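Local coordinates for plasmid pRiA4b Orf3-like domain-containing protein (PDB 2I1S) that is of unknown function but belongs to the plasmid pRiA4b ORF-3-like family, with a fold built around a mixed beta sheet, at residues H53-V58 and V83-A88. Numbering follows the deposited sequence.
Sequences HEFEMV and VSEKKA
Phe55 and Glu85 mark the nearest approach of the two backbones, 8.6 Å between their CA atoms, because strand 65-69 runs between strands 53-58 and 82-84, hydrogen-bonded to both; the direct contact of the two segments is made by side chains. Glu85, in the turn that follows strand 82-84, sends an otherwise extended chain across, its CG lying between the backbone N and the carbonyl carbon (chi1 60°). His53 comes from the opposite direction and donates from NE2 to Glu85 OE1, 2.7 Å between the two atoms. The oxygen lies almost in the ring plane and is met on its syn side but with the donor somewhat out of the carboxylate plane, and the N-H...O angle of 153° leaves the bond somewhat bent. Ring and carboxylate are turned 42° apart. The same oxygen also sits at the edge of the Phe55 ring, 3.7 Å from CE2, so one atom meets two aromatic edges. The imidazole also stacks on the His38 ring, while Phe34 of helix 34-44 packs against both Phe55 and Glu85. Replacing Glu85 by an alanine is likely to leave His53 NE2 without this acceptor and to open a gap beside the edge of Phe55. This is a His-carboxylate hydrogen bond, here tying the turn after an outermost strand to the second strand inward in a mixed beta sheet.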
loop_
_atom_site.group_PDB
_atom_site.type_symbol
_atom_site.label_atom_id
_atom_site.label_comp_id
_atom_site.label_asym_id
_atom_site.label_seq_id
_atom_site.Cartn_x
_atom_site.Cartn_y
_atom_site.Cartn_z
ATOM N N HIS A 53 -10.337 5.762 -1.045
ATOM C CA HIS A 53 -8.971 5.955 -0.552
ATOM C C HIS A 53 -8.579 7.442 -0.416
ATOM O O HIS A 53 -9.252 8.325 -0.941
ATOM C CB HIS A 53 -7.964 5.188 -1.419
ATOM C CG HIS A 53 -7.557 5.924 -2.633
ATOM N ND1 HIS A 53 -8.226 5.799 -3.832
ATOM C CD2 HIS A 53 -6.580 6.840 -2.832
ATOM C CE1 HIS A 53 -7.660 6.594 -4.723
ATOM N NE2 HIS A 53 -6.670 7.246 -4.137
ATOM N N GLU A 54 -7.514 7.724 0.327
ATOM C CA GLU A 54 -6.881 9.041 0.274
ATOM C C GLU A 54 -5.478 8.988 0.845
ATOM O O GLU A 54 -5.159 8.063 1.579
ATOM C CB GLU A 54 -7.729 10.138 0.931
ATOM C CG GLU A 54 -7.723 10.171 2.428
ATOM C CD GLU A 54 -8.331 11.472 2.952
ATOM O OE1 GLU A 54 -8.764 12.298 2.110
ATOM O OE2 GLU A 54 -8.377 11.664 4.200
ATOM N N PHE A 55 -4.651 9.938 0.423
ATOM C CA PHE A 55 -3.330 10.164 0.957
ATOM C C PHE A 55 -3.391 11.404 1.875
ATOM O O PHE A 55 -4.168 12.341 1.623
ATOM C CB PHE A 55 -2.312 10.433 -0.154
ATOM C CG PHE A 55 -2.227 9.350 -1.208
ATOM C CD1 PHE A 55 -1.248 8.358 -1.127
ATOM C CD2 PHE A 55 -3.118 9.335 -2.302
ATOM C CE1 PHE A 55 -1.167 7.351 -2.101
ATOM C CE2 PHE A 55 -3.041 8.341 -3.278
ATOM C CZ PHE A 55 -2.046 7.329 -3.166
ATOM N N GLU A 56 -2.608 11.363 2.948
ATOM C CA GLU A 56 -2.292 12.524 3.772
ATOM C C GLU A 56 -0.774 12.726 3.702
ATOM O O GLU A 56 -0.011 11.822 4.022
ATOM C CB GLU A 56 -2.643 12.272 5.234
ATOM C CG GLU A 56 -4.096 12.416 5.619
ATOM C CD GLU A 56 -4.318 12.209 7.121
ATOM O OE1 GLU A 56 -3.311 12.079 7.892
ATOM O OE2 GLU A 56 -5.510 12.177 7.525
ATOM N N MET A 57 -0.338 13.911 3.308
ATOM C CA MET A 57 1.107 14.207 3.239
ATOM C C MET A 57 1.345 15.694 3.525
ATOM O O MET A 57 0.534 16.543 3.126
ATOM C CB MET A 57 1.644 13.786 1.857
ATOM C CG MET A 57 3.129 13.909 1.658
ATOM S SD MET A 57 3.766 12.856 0.341
ATOM C CE MET A 57 5.411 12.764 0.966
ATOM N N VAL A 58 2.428 16.003 4.245
ATOM C CA VAL A 58 2.955 17.377 4.318
ATOM C C VAL A 58 3.374 17.907 2.925
ATOM O O VAL A 58 4.123 17.239 2.184
ATOM C CB VAL A 58 4.174 17.483 5.297
ATOM C CG1 VAL A 58 4.925 18.781 5.101
ATOM C CG2 VAL A 58 3.722 17.337 6.738
ATOM N N VAL A 83 -6.827 17.978 -2.472
ATOM C CA VAL A 83 -5.915 18.082 -3.620
ATOM C C VAL A 83 -6.157 16.879 -4.541
ATOM O O VAL A 83 -6.254 15.743 -4.058
ATOM C CB VAL A 83 -4.407 18.135 -3.152
ATOM C CG1 VAL A 83 -3.428 18.034 -4.324
ATOM C CG2 VAL A 83 -4.127 19.408 -2.320
ATOM N N SER A 84 -6.278 17.141 -5.847
ATOM C CA SER A 84 -6.591 16.117 -6.855
ATOM C C SER A 84 -5.401 15.234 -7.140
ATOM O O SER A 84 -4.360 15.715 -7.567
ATOM C CB SER A 84 -7.083 16.753 -8.168
ATOM O OG SER A 84 -7.135 15.807 -9.223
ATOM N N GLU A 85 -5.574 13.944 -6.903
ATOM C CA GLU A 85 -4.529 12.960 -7.081
ATOM C C GLU A 85 -4.138 12.759 -8.539
ATOM O O GLU A 85 -3.052 12.282 -8.817
ATOM C CB GLU A 85 -4.969 11.615 -6.459
ATOM C CG GLU A 85 -6.259 10.982 -7.063
ATOM C CD GLU A 85 -6.557 9.594 -6.492
ATOM O OE1 GLU A 85 -5.671 9.020 -5.844
ATOM O OE2 GLU A 85 -7.680 9.075 -6.666
ATOM N N LYS A 86 -5.048 13.066 -9.464
ATOM C CA LYS A 86 -4.747 12.982 -10.906
ATOM C C LYS A 86 -3.768 14.091 -11.270
ATOM O O LYS A 86 -2.968 13.926 -12.179
ATOM C CB LYS A 86 -6.013 13.117 -11.784
ATOM C CG LYS A 86 -6.965 11.950 -11.702
ATOM C CD LYS A 86 -8.069 12.052 -12.737
ATOM C CE LYS A 86 -8.900 10.757 -12.763
ATOM N NZ LYS A 86 -10.138 10.829 -13.580
ATOM N N LYS A 87 -3.855 15.209 -10.537
ATOM C CA LYS A 87 -3.003 16.391 -10.703
ATOM C C LYS A 87 -1.728 16.382 -9.857
ATOM O O LYS A 87 -0.660 16.701 -10.360
ATOM C CB LYS A 87 -3.812 17.650 -10.376
ATOM C CG LYS A 87 -4.775 18.045 -11.493
ATOM C CD LYS A 87 -5.890 18.923 -10.974
ATOM C CE LYS A 87 -6.426 19.811 -12.085
ATOM N NZ LYS A 87 -7.540 20.627 -11.567
ATOM N N ALA A 88 -1.856 16.038 -8.574
ATOM C CA ALA A 88 -0.733 16.002 -7.631
ATOM C C ALA A 88 0.329 15.017 -8.109
ATOM O O ALA A 88 0.026 13.841 -8.404
ATOM C CB ALA A 88 -1.216 15.642 -6.261
#